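Local coordinates for protein D-3-phosphoglycerate dehydrogenase (Sulfolobus tokodaii, PDB 2EKL) that probably catalyses the NAD-dependent oxidation of D-3-phosphoglycerate, an early step of serine biosynthesis, as a member of the D-isomer specific 2-hydroxyacid dehydrogenase family, at residues Leu138-Lys143 with Asn162-Lys167; Gly146-Gly151 with Ile200-Thr205; Leu169-Leu174 with Val188-Leu193. One frame throughout, in Å; residues are numbered along the deposited sequence.

Contact 1: Leu138-Lys143 with Asn162-Lys167; sequences LELAGK and NAMGMK
Met166 runs along the turn Leu140-Lys143, with CG anti to its carbonyl carbon (chi1 -55°). Its CB sits 3.4 Å from Lys143 O and its CG 3.5 Å from Leu140 O. SD then passes Leu140 CB at 4.2 Å, and a bend at chi3 lays CE 4.1 Å from Leu140 CD2. Beside it Met164, bent likewise, brings its CE to Leu140 CD1. Flexible methionines suit this place because they can fold round a branched leucine, which also packs on helix 102-118. An alanine in place of Met166 would remove CG, SD and CE and would probably leave a gap beside Leu140 and Val199.

Two backbone bonds fix the register: Gly142 N to Gly165 O (2.8 Å), with the donor well above the carbonyl plane, and Lys167 N to Lys143 O (2.8 Å). Both glycines have positive phi, Gly142 in a type II turn and Gly165 as the C-prime residue of the Schellman motif ending helix 152-163. Lys143 NZ reaches back to Glu139 O at 2.7 Å and forms a salt bridge with Glu290 of the second subunit. The chemistry thus divides: sulfur and methyl groups fill the inner side, while backbone bonds and charges fasten the loop to the helix end and to the dimer partner.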
loop_
_atom_site.group_PDB
_atom_site.type_symbol
_atom_site.label_atom_id
_atom_site.label_comp_id
_atom_site.label_asym_id
_atom_site.label_seq_id
_atom_site.Cartn_x
_atom_site.Cartn_y
_atom_site.Cartn_z
ATOM N N LEU A 138 -11.391 5.434 2.982
ATOM C CA LEU A 138 -12.319 4.650 2.172
ATOM C C LEU A 138 -11.864 3.209 1.964
ATOM O O LEU A 138 -10.673 2.943 1.795
ATOM C CB LEU A 138 -12.489 5.310 0.800
ATOM C CG LEU A 138 -13.060 6.732 0.774
ATOM C CD1 LEU A 138 -13.069 7.254 -0.655
ATOM C CD2 LEU A 138 -14.470 6.726 1.350
ATOM N N GLU A 139 -12.824 2.289 1.962
ATOM C CA GLU A 139 -12.549 0.870 1.740
ATOM C C GLU A 139 -12.519 0.628 0.223
ATOM O O GLU A 139 -13.201 1.323 -0.540
ATOM C CB GLU A 139 -13.638 0.024 2.408
ATOM C CG GLU A 139 -13.431 -1.475 2.312
ATOM C CD GLU A 139 -14.439 -2.239 3.144
ATOM O OE1 GLU A 139 -14.179 -2.441 4.352
ATOM O OE2 GLU A 139 -15.501 -2.623 2.596
ATOM N N LEU A 140 -11.743 -0.356 -0.220
ATOM C CA LEU A 140 -11.607 -0.619 -1.649
ATOM C C LEU A 140 -12.360 -1.823 -2.189
ATOM O O LEU A 140 -12.794 -1.816 -3.347
ATOM C CB LEU A 140 -10.120 -0.747 -2.001
ATOM C CG LEU A 140 -9.325 0.535 -1.736
ATOM C CD1 LEU A 140 -7.823 0.249 -1.761
ATOM C CD2 LEU A 140 -9.696 1.580 -2.777
ATOM N N ALA A 141 -12.507 -2.850 -1.362
ATOM C CA ALA A 141 -13.200 -4.066 -1.768
ATOM C C ALA A 141 -14.594 -3.748 -2.294
ATOM O O ALA A 141 -15.288 -2.890 -1.748
ATOM C CB ALA A 141 -13.293 -5.029 -0.586
ATOM N N GLY A 142 -14.988 -4.435 -3.362
ATOM C CA GLY A 142 -16.306 -4.232 -3.940
ATOM C C GLY A 142 -16.413 -3.050 -4.881
ATOM O O GLY A 142 -17.375 -2.940 -5.646
ATOM N N LYS A 143 -15.434 -2.157 -4.834
ATOM C CA LYS A 143 -15.460 -1.000 -5.708
ATOM C C LYS A 143 -14.851 -1.328 -7.062
ATOM O O LYS A 143 -14.252 -2.388 -7.250
ATOM C CB LYS A 143 -14.749 0.175 -5.039
ATOM C CG LYS A 143 -15.520 0.653 -3.816
ATOM C CD LYS A 143 -14.886 1.847 -3.151
ATOM C CE LYS A 143 -15.672 2.228 -1.910
ATOM N NZ LYS A 143 -14.975 3.283 -1.139
ATOM N N ASN A 162 -8.074 -7.186 -8.560
ATOM C CA ASN A 162 -9.123 -8.197 -8.624
ATOM C C ASN A 162 -9.065 -9.068 -7.369
ATOM O O ASN A 162 -10.096 -9.411 -6.784
ATOM C CB ASN A 162 -8.959 -9.064 -9.876
ATOM C CG ASN A 162 -9.938 -10.223 -9.917
ATOM O OD1 ASN A 162 -9.572 -11.375 -9.660
ATOM N ND2 ASN A 162 -11.194 -9.924 -10.224
ATOM N N ALA A 163 -7.850 -9.414 -6.946
ATOM C CA ALA A 163 -7.672 -10.236 -5.760
ATOM C C ALA A 163 -8.118 -9.483 -4.507
ATOM O O ALA A 163 -8.482 -10.094 -3.502
ATOM C CB ALA A 163 -6.207 -10.672 -5.636
ATOM N N MET A 164 -8.090 -8.153 -4.578
ATOM C CA MET A 164 -8.516 -7.314 -3.464
ATOM C C MET A 164 -10.041 -7.178 -3.473
ATOM O O MET A 164 -10.612 -6.426 -2.688
ATOM C CB MET A 164 -7.868 -5.927 -3.567
ATOM C CG MET A 164 -6.349 -5.947 -3.399
ATOM S SD MET A 164 -5.606 -4.309 -3.653
ATOM C CE MET A 164 -6.331 -3.385 -2.310
ATOM N N GLY A 165 -10.694 -7.906 -4.375
ATOM C CA GLY A 165 -12.145 -7.851 -4.442
ATOM C C GLY A 165 -12.720 -6.675 -5.212
ATOM O O GLY A 165 -13.909 -6.368 -5.088
ATOM N N MET A 166 -11.885 -6.008 -6.004
ATOM C CA MET A 166 -12.347 -4.882 -6.803
ATOM C C MET A 166 -12.778 -5.376 -8.179
ATOM O O MET A 166 -12.277 -6.391 -8.674
ATOM C CB MET A 166 -11.233 -3.841 -6.972
ATOM C CG MET A 166 -10.640 -3.332 -5.669
ATOM S SD MET A 166 -9.499 -1.943 -5.927
ATOM C CE MET A 166 -10.700 -0.618 -6.132
ATOM N N LYS A 167 -13.726 -4.672 -8.787
ATOM C CA LYS A 167 -14.130 -4.987 -10.140
ATOM C C LYS A 167 -13.228 -4.256 -11.046
ATOM O O LYS A 167 -13.066 -3.051 -10.949
ATOM C CB LYS A 167 -15.555 -4.502 -10.389
ATOM C CG LYS A 167 -16.525 -5.237 -9.478
ATOM C CD LYS A 167 -18.021 -5.146 -9.807
ATOM C CE LYS A 167 -18.819 -5.754 -8.637
ATOM N NZ LYS A 167 -20.256 -5.730 -8.902
#

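Contact 2: Gly146-Gly151 with Ile200-Thr205. With NAD (nicotinamide-adenine-dinucleotide), chain B.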
loop_
_atom_site.group_PDB
_atom_site.type_symbol
_atom_site.label_atom_id
_atom_site.label_comp_id
_atom_site.label_asym_id
_atom_site.label_seq_id
_atom_site.Cartn_x
_atom_site.Cartn_y
_atom_site.Cartn_z
ATOM N N GLY A 146 -10.485 1.348 -12.631
ATOM C CA GLY A 146 -10.317 1.482 -14.068
ATOM C C GLY A 146 -8.849 1.623 -14.416
ATOM O O GLY A 146 -8.207 2.613 -14.059
ATOM N N ILE A 147 -8.320 0.623 -15.114
ATOM C CA ILE A 147 -6.919 0.613 -15.521
ATOM C C ILE A 147 -6.777 1.263 -16.901
ATOM O O ILE A 147 -7.218 0.701 -17.904
ATOM C CB ILE A 147 -6.373 -0.837 -15.596
ATOM C CG1 ILE A 147 -6.606 -1.567 -14.267
ATOM C CG2 ILE A 147 -4.884 -0.822 -15.955
ATOM C CD1 ILE A 147 -5.882 -0.961 -13.073
ATOM N N VAL A 148 -6.185 2.455 -16.949
ATOM C CA VAL A 148 -5.977 3.152 -18.220
ATOM C C VAL A 148 -4.539 2.867 -18.654
ATOM O O VAL A 148 -3.588 3.396 -18.078
ATOM C CB VAL A 148 -6.173 4.672 -18.070
ATOM C CG1 VAL A 148 -6.027 5.348 -19.428
ATOM C CG2 VAL A 148 -7.540 4.959 -17.478
ATOM N N GLY A 149 -4.393 2.032 -19.677
ATOM C CA GLY A 149 -3.072 1.635 -20.135
ATOM C C GLY A 149 -2.914 0.233 -19.571
ATOM O O GLY A 149 -2.527 0.056 -18.417
ATOM N N PHE A 150 -3.229 -0.768 -20.384
ATOM C CA PHE A 150 -3.189 -2.158 -19.944
ATOM C C PHE A 150 -1.969 -2.915 -20.463
ATOM O O PHE A 150 -2.106 -3.923 -21.157
ATOM C CB PHE A 150 -4.480 -2.852 -20.406
ATOM C CG PHE A 150 -4.859 -4.055 -19.594
ATOM C CD1 PHE A 150 -5.195 -3.925 -18.249
ATOM C CD2 PHE A 150 -4.910 -5.316 -20.179
ATOM C CE1 PHE A 150 -5.582 -5.037 -17.496
ATOM C CE2 PHE A 150 -5.294 -6.432 -19.440
ATOM C CZ PHE A 150 -5.631 -6.293 -18.098
ATOM N N GLY A 151 -0.779 -2.426 -20.123
ATOM C CA GLY A 151 0.445 -3.072 -20.562
ATOM C C GLY A 151 1.055 -3.936 -19.475
ATOM O O GLY A 151 0.337 -4.559 -18.701
ATOM N N ILE A 200 -9.107 5.172 -10.453
ATOM C CA ILE A 200 -8.554 5.172 -11.803
ATOM C C ILE A 200 -7.039 5.112 -11.664
ATOM O O ILE A 200 -6.452 5.927 -10.954
ATOM C CB ILE A 200 -8.932 6.456 -12.562
ATOM C CG1 ILE A 200 -10.453 6.538 -12.709
ATOM C CG2 ILE A 200 -8.267 6.467 -13.943
ATOM C CD1 ILE A 200 -10.939 7.836 -13.314
ATOM N N SER A 201 -6.406 4.148 -12.327
ATOM C CA SER A 201 -4.956 4.015 -12.243
ATOM C C SER A 201 -4.356 4.160 -13.640
ATOM O O SER A 201 -4.716 3.424 -14.558
ATOM C CB SER A 201 -4.589 2.661 -11.627
ATOM O OG SER A 201 -3.230 2.630 -11.236
ATOM N N LEU A 202 -3.436 5.110 -13.787
ATOM C CA LEU A 202 -2.813 5.395 -15.080
ATOM C C LEU A 202 -1.486 4.674 -15.285
ATOM O O LEU A 202 -0.575 4.783 -14.467
ATOM C CB LEU A 202 -2.609 6.904 -15.220
ATOM C CG LEU A 202 -3.841 7.754 -14.896
ATOM C CD1 LEU A 202 -3.476 9.224 -14.997
ATOM C CD2 LEU A 202 -4.988 7.413 -15.853
ATOM N N HIS A 203 -1.385 3.946 -16.396
ATOM C CA HIS A 203 -0.186 3.176 -16.720
ATOM C C HIS A 203 0.087 3.237 -18.216
ATOM O O HIS A 203 0.405 2.230 -18.846
ATOM C CB HIS A 203 -0.393 1.726 -16.292
ATOM C CG HIS A 203 -0.735 1.580 -14.845
ATOM N ND1 HIS A 203 0.198 1.750 -13.846
ATOM C CD2 HIS A 203 -1.917 1.353 -14.225
ATOM C CE1 HIS A 203 -0.396 1.635 -12.671
ATOM N NE2 HIS A 203 -1.679 1.395 -12.873
ATOM N N VAL A 204 -0.031 4.434 -18.775
ATOM C CA VAL A 204 0.168 4.635 -20.206
ATOM C C VAL A 204 1.559 5.106 -20.601
ATOM O O VAL A 204 2.308 5.645 -19.786
ATOM C CB VAL A 204 -0.828 5.680 -20.753
ATOM C CG1 VAL A 204 -2.255 5.216 -20.521
ATOM C CG2 VAL A 204 -0.585 7.031 -20.080
ATOM N N THR A 205 1.888 4.885 -21.870
ATOM C CA THR A 205 3.146 5.333 -22.443
ATOM C C THR A 205 2.739 6.440 -23.405
ATOM O O THR A 205 2.058 6.189 -24.401
ATOM C CB THR A 205 3.847 4.228 -23.248
ATOM O OG1 THR A 205 2.917 3.655 -24.176
ATOM C CG2 THR A 205 4.391 3.153 -22.321
HETATM P PA NAD B . 3.723 -0.803 -21.640
HETATM O O1A NAD B . 3.827 -2.242 -21.338
HETATM O O2A NAD B . 4.305 -0.344 -22.966
HETATM O O5B NAD B . 2.171 -0.418 -21.527
HETATM C C5B NAD B . 1.759 0.910 -21.813
HETATM C C4B NAD B . 0.208 0.734 -22.337
HETATM O O4B NAD B . -0.491 1.989 -22.300
HETATM C C3B NAD B . 0.183 0.064 -23.751
HETATM O O3B NAD B . -0.655 -1.090 -23.774
HETATM C C2B NAD B . -0.233 1.234 -24.651
HETATM O O2B NAD B . -0.859 0.932 -25.875
HETATM C C1B NAD B . -1.037 1.992 -23.661
HETATM N N9A NAD B . -1.364 3.389 -24.090
HETATM C C8A NAD B . -0.583 4.355 -24.708
HETATM N N7A NAD B . -1.318 5.475 -24.904
HETATM C C5A NAD B . -2.561 5.250 -24.420
HETATM C C6A NAD B . -3.786 6.021 -24.323
HETATM N N6A NAD B . -3.850 7.261 -24.780
HETATM N N1A NAD B . -4.955 5.439 -23.725
HETATM C C2A NAD B . -4.950 4.101 -23.213
HETATM N N3A NAD B . -3.758 3.345 -23.306
HETATM C C4A NAD B . -2.598 3.917 -23.896
HETATM O O3 NAD B . 4.488 0.042 -20.502
HETATM P PN NAD B . 4.696 -0.278 -18.934
HETATM O O1N NAD B . 3.526 -1.000 -18.411
HETATM O O2N NAD B . 5.996 -1.007 -18.871
HETATM O O5D NAD B . 4.871 1.206 -18.431
HETATM C C5D NAD B . 3.730 2.010 -18.223
HETATM C C4D NAD B . 4.109 3.406 -17.774
HETATM O O4D NAD B . 4.757 3.401 -16.515
HETATM C C3D NAD B . 5.070 4.196 -18.709
HETATM O O3D NAD B . 4.654 5.564 -18.839
HETATM C C2D NAD B . 6.399 4.013 -18.071
HETATM O O2D NAD B . 7.376 4.901 -18.578
HETATM C C1D NAD B . 5.959 4.142 -16.640
HETATM N N1N NAD B . 6.881 3.650 -15.577
HETATM C C2N NAD B . 7.091 4.484 -14.434
HETATM C C3N NAD B . 7.969 4.033 -13.405
HETATM C C7N NAD B . 8.188 4.889 -12.215
HETATM O O7N NAD B . 9.415 4.872 -11.668
HETATM N N7N NAD B . 7.261 5.660 -11.666
HETATM C C4N NAD B . 8.628 2.710 -13.573
HETATM C C5N NAD B . 8.406 1.875 -14.739
HETATM C C6N NAD B . 7.517 2.361 -15.750
HETATM O O HOH W 1 0.812 -0.661 -18.410
#
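Val148 turns CG1 anti to its backbone N (chi1 -177°), which sets that methyl beside Val204 CG1 at 3.9 Å and leaves CG2 beside the N, against Ile200 CG2 and Leu202 CD2. These are neighbouring parallel strands of the Rossmann fold, 144-148 and 199-202, whose C-terminal ends carry the dinucleotide. The branched Val148, Ile200 and Leu202 suit this face because their methyls meet across the two strands, with Val148 CG2 touching both partners. The strands are stitched by Ser201 N to Gly146 O, Val148 N to Ser201 O (3.0 Å) and His203 N to Val148 O (2.8 Å).

On the opposite face Ile147 reaches Ser201 CB with CD1 and His203 CD2 with CG2. Ser201 OG, anti to its own backbone N (chi1 -166°), meets His203 NE2 at 2.6 Å in a hydrogen bond in which either could be the donor, and which helps hold the imidazole's rotation.

Past the strand ends, Gly149 and Gly151 fit the GxGxxG pattern. Gly149, at positive phi, lies so close to His203 O and Val204 CG1 that a side chain would clash with both; one on Gly151 would strike NAD O5B. Val204 CG1 also lies 3.6 Å from NAD C4A of the adenine, and Val204 O accepts from O3D, a hydroxyl of the nicotinamide ribose. One water knits both segments to the cofactor: it accepts from Gly151 N at 2.9 Å and lies 3.0 Å from His203 O and 2.7 Å from NAD O1N, either of which could take a proton from it.

Contact 3: Leu169-Leu174 with Val188-Leu193; sequences LAYDIL and VSLEEL. With NAD (nicotinamide-adenine-dinucleotide), chain B.
Tyr171 presents one face of its ring to Leu190, whose CB stands 3.7 Å above the plane, almost over the centre, in a CH-pi contact. Leu190 N lies over that face too, whereas Val188 O approaches the edge, 3.3 Å from Tyr171 CD1 and near the ring plane. The ring gets there because CG is anti to the backbone N (chi1 171°), carrying it from the strand to the first turn of helix 190-196. Leu193 CD1 packs against the root of the side chain, 3.8 Å from Tyr171 CB, and Leu169 CB meets Val188 CG2 farther back along the strand. A broad flat tyrosine suits this place: it offers a face to the leucine while its CE2 comes within 3.5 Å of NAD N1A of the adenine.

Val188 N binds Ala170 O at 2.9 Å, continuing the pairing of strand 167-171 with strand 186-187. Just beyond, Ser189 caps the helix: its OG accepts from Glu192 N at 3.1 Å, a role that a short hydroxyl side chain fills well.

Asp172 turns away from the helix to the cofactor. OD1 accepts from NAD O2B (2.9 Å) and OD2 from NAD O3B (2.5 Å). OD1 takes Leu174 N as well, on its anti lone pair, closing an Asx turn that helps hold the carboxylate. Ile173 CG2 lies against the adenine at C6A. An acid at the end of the second Rossmann strand, gripping both hydroxyls of the adenosine ribose, is the classic signature of an NAD-binding site.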
loop_
_atom_site.group_PDB
_atom_site.type_symbol
_atom_site.label_atom_id
_atom_site.label_comp_id
_atom_site.label_asym_id
_atom_site.label_seq_id
_atom_site.Cartn_x
_atom_site.Cartn_y
_atom_site.Cartn_z
ATOM N N LEU A 169 -11.928 -2.805 -14.654
ATOM C CA LEU A 169 -12.263 -2.358 -15.999
ATOM C C LEU A 169 -10.942 -1.889 -16.583
ATOM O O LEU A 169 -10.073 -1.401 -15.857
ATOM C CB LEU A 169 -13.250 -1.185 -15.969
ATOM C CG LEU A 169 -14.635 -1.403 -15.356
ATOM C CD1 LEU A 169 -15.451 -0.125 -15.495
ATOM C CD2 LEU A 169 -15.342 -2.564 -16.058
ATOM N N ALA A 170 -10.770 -2.032 -17.890
ATOM C CA ALA A 170 -9.524 -1.605 -18.496
ATOM C C ALA A 170 -9.735 -0.978 -19.859
ATOM O O ALA A 170 -10.631 -1.372 -20.605
ATOM C CB ALA A 170 -8.565 -2.789 -18.608
ATOM N N TYR A 171 -8.916 0.022 -20.160
ATOM C CA TYR A 171 -8.964 0.693 -21.448
ATOM C C TYR A 171 -7.555 0.844 -21.978
ATOM O O TYR A 171 -6.627 1.188 -21.241
ATOM C CB TYR A 171 -9.590 2.089 -21.356
ATOM C CG TYR A 171 -9.435 2.866 -22.653
ATOM C CD1 TYR A 171 -10.102 2.466 -23.815
ATOM C CD2 TYR A 171 -8.566 3.956 -22.740
ATOM C CE1 TYR A 171 -9.901 3.127 -25.029
ATOM C CE2 TYR A 171 -8.360 4.625 -23.952
ATOM C CZ TYR A 171 -9.029 4.201 -25.091
ATOM O OH TYR A 171 -8.805 4.836 -26.293
ATOM N N ASP A 172 -7.398 0.571 -23.267
ATOM C CA ASP A 172 -6.113 0.711 -23.917
ATOM C C ASP A 172 -6.428 1.035 -25.370
ATOM O O ASP A 172 -7.473 0.636 -25.883
ATOM C CB ASP A 172 -5.312 -0.589 -23.813
ATOM C CG ASP A 172 -3.834 -0.376 -24.074
ATOM O OD1 ASP A 172 -3.472 0.007 -25.207
ATOM O OD2 ASP A 172 -3.033 -0.581 -23.137
ATOM N N ILE A 173 -5.549 1.778 -26.025
ATOM C CA ILE A 173 -5.784 2.117 -27.421
ATOM C C ILE A 173 -5.566 0.873 -28.273
ATOM O O ILE A 173 -6.074 0.773 -29.392
ATOM C CB ILE A 173 -4.850 3.242 -27.885
ATOM C CG1 ILE A 173 -3.391 2.854 -27.633
ATOM C CG2 ILE A 173 -5.214 4.532 -27.162
ATOM C CD1 ILE A 173 -2.400 3.907 -28.058
ATOM N N LEU A 174 -4.815 -0.077 -27.726
ATOM C CA LEU A 174 -4.536 -1.329 -28.415
ATOM C C LEU A 174 -5.588 -2.359 -28.024
ATOM O O LEU A 174 -6.292 -2.191 -27.031
ATOM C CB LEU A 174 -3.147 -1.848 -28.035
ATOM C CG LEU A 174 -1.943 -0.973 -28.378
ATOM C CD1 LEU A 174 -0.669 -1.676 -27.926
ATOM C CD2 LEU A 174 -1.902 -0.705 -29.875
ATOM N N VAL A 188 -13.166 -2.008 -21.805
ATOM C CA VAL A 188 -14.252 -1.090 -22.136
ATOM C C VAL A 188 -13.702 0.191 -22.752
ATOM O O VAL A 188 -12.490 0.374 -22.846
ATOM C CB VAL A 188 -15.063 -0.709 -20.873
ATOM C CG1 VAL A 188 -15.671 -1.953 -20.241
ATOM C CG2 VAL A 188 -14.158 0.003 -19.868
ATOM N N SER A 189 -14.601 1.074 -23.176
ATOM C CA SER A 189 -14.198 2.353 -23.749
ATOM C C SER A 189 -13.728 3.236 -22.603
ATOM O O SER A 189 -14.061 2.985 -21.445
ATOM C CB SER A 189 -15.380 3.029 -24.437
ATOM O OG SER A 189 -16.416 3.297 -23.506
ATOM N N LEU A 190 -12.967 4.274 -22.919
ATOM C CA LEU A 190 -12.494 5.175 -21.876
ATOM C C LEU A 190 -13.694 5.828 -21.201
ATOM O O LEU A 190 -13.694 6.052 -19.989
ATOM C CB LEU A 190 -11.572 6.243 -22.467
ATOM C CG LEU A 190 -10.982 7.229 -21.453
ATOM C CD1 LEU A 190 -10.240 6.467 -20.359
ATOM C CD2 LEU A 190 -10.049 8.192 -22.158
ATOM N N GLU A 191 -14.726 6.123 -21.988
ATOM C CA GLU A 191 -15.934 6.743 -21.458
ATOM C C GLU A 191 -16.590 5.866 -20.396
ATOM O O GLU A 191 -16.945 6.349 -19.322
ATOM C CB GLU A 191 -16.939 7.009 -22.586
ATOM C CG GLU A 191 -18.191 7.763 -22.140
ATOM C CD GLU A 191 -19.221 7.894 -23.249
ATOM O OE1 GLU A 191 -18.826 8.212 -24.388
ATOM O OE2 GLU A 191 -20.424 7.689 -22.979
ATOM N N GLU A 192 -16.748 4.579 -20.696
ATOM C CA GLU A 192 -17.377 3.669 -19.751
ATOM C C GLU A 192 -16.518 3.516 -18.503
ATOM O O GLU A 192 -17.037 3.486 -17.386
ATOM C CB GLU A 192 -17.613 2.293 -20.386
ATOM C CG GLU A 192 -18.543 1.410 -19.558
ATOM C CD GLU A 192 -18.824 0.061 -20.196
ATOM O OE1 GLU A 192 -19.160 0.023 -21.400
ATOM O OE2 GLU A 192 -18.721 -0.964 -19.489
ATOM N N LEU A 193 -15.208 3.413 -18.698
ATOM C CA LEU A 193 -14.283 3.275 -17.580
ATOM C C LEU A 193 -14.411 4.483 -16.660
ATOM O O LEU A 193 -14.573 4.338 -15.447
ATOM C CB LEU A 193 -12.840 3.156 -18.085
ATOM C CG LEU A 193 -11.743 2.929 -17.030
ATOM C CD1 LEU A 193 -10.573 2.195 -17.663
ATOM C CD2 LEU A 193 -11.285 4.261 -16.436
HETATM P PA NAD B . 3.723 -0.803 -21.640
HETATM O O1A NAD B . 3.827 -2.242 -21.338
HETATM O O2A NAD B . 4.305 -0.344 -22.966
HETATM O O5B NAD B . 2.171 -0.418 -21.527
HETATM C C5B NAD B . 1.759 0.910 -21.813
HETATM C C4B NAD B . 0.208 0.734 -22.337
HETATM O O4B NAD B . -0.491 1.989 -22.300
HETATM C C3B NAD B . 0.183 0.064 -23.751
HETATM O O3B NAD B . -0.655 -1.090 -23.774
HETATM C C2B NAD B . -0.233 1.234 -24.651
HETATM O O2B NAD B . -0.859 0.932 -25.875
HETATM C C1B NAD B . -1.037 1.992 -23.661
HETATM N N9A NAD B . -1.364 3.389 -24.090
HETATM C C8A NAD B . -0.583 4.355 -24.708
HETATM N N7A NAD B . -1.318 5.475 -24.904
HETATM C C5A NAD B . -2.561 5.250 -24.420
HETATM C C6A NAD B . -3.786 6.021 -24.323
HETATM N N6A NAD B . -3.850 7.261 -24.780
HETATM N N1A NAD B . -4.955 5.439 -23.725
HETATM C C2A NAD B . -4.950 4.101 -23.213
HETATM N N3A NAD B . -3.758 3.345 -23.306
HETATM C C4A NAD B . -2.598 3.917 -23.896
HETATM O O3 NAD B . 4.488 0.042 -20.502
HETATM P PN NAD B . 4.696 -0.278 -18.934
HETATM O O1N NAD B . 3.526 -1.000 -18.411
HETATM O O2N NAD B . 5.996 -1.007 -18.871
HETATM O O5D NAD B . 4.871 1.206 -18.431
HETATM C C5D NAD B . 3.730 2.010 -18.223
HETATM C C4D NAD B . 4.109 3.406 -17.774
HETATM O O4D NAD B . 4.757 3.401 -16.515
HETATM C C3D NAD B . 5.070 4.196 -18.709
HETATM O O3D NAD B . 4.654 5.564 -18.839
HETATM C C2D NAD B . 6.399 4.013 -18.071
HETATM O O2D NAD B . 7.376 4.901 -18.578
HETATM C C1D NAD B . 5.959 4.142 -16.640
HETATM N N1N NAD B . 6.881 3.650 -15.577
HETATM C C2N NAD B . 7.091 4.484 -14.434
HETATM C C3N NAD B . 7.969 4.033 -13.405
HETATM C C7N NAD B . 8.188 4.889 -12.215
HETATM O O7N NAD B . 9.415 4.872 -11.668
HETATM N N7N NAD B . 7.261 5.660 -11.666
HETATM C C4N NAD B . 8.628 2.710 -13.573
HETATM C C5N NAD B . 8.406 1.875 -14.739
HETATM C C6N NAD B . 7.517 2.361 -15.750
#

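In the fold
All three contacts belong to the NAD-binding domain. Contacts 2 and 3 are close, their centres about 9 Å apart, because strands 144-148 and 167-171 are neighbours in one parallel sheet; Ile147 N bonds to Leu169 O at 2.8 Å, and Gly146 CA packs on Leu193 CG. Both touch NAD: contact 2 runs from the adenine past the phosphates to the nicotinamide ribose, contact 3 stays at the adenosine end, and Phe150 N to Asp172 OD2 (2.8 Å) joins them. Contact 1 lies at the far end of the same strands, its centre about 17 Å from that of contact 2 and 19 Å from that of contact 3, away from the cofactor and against the second subunit.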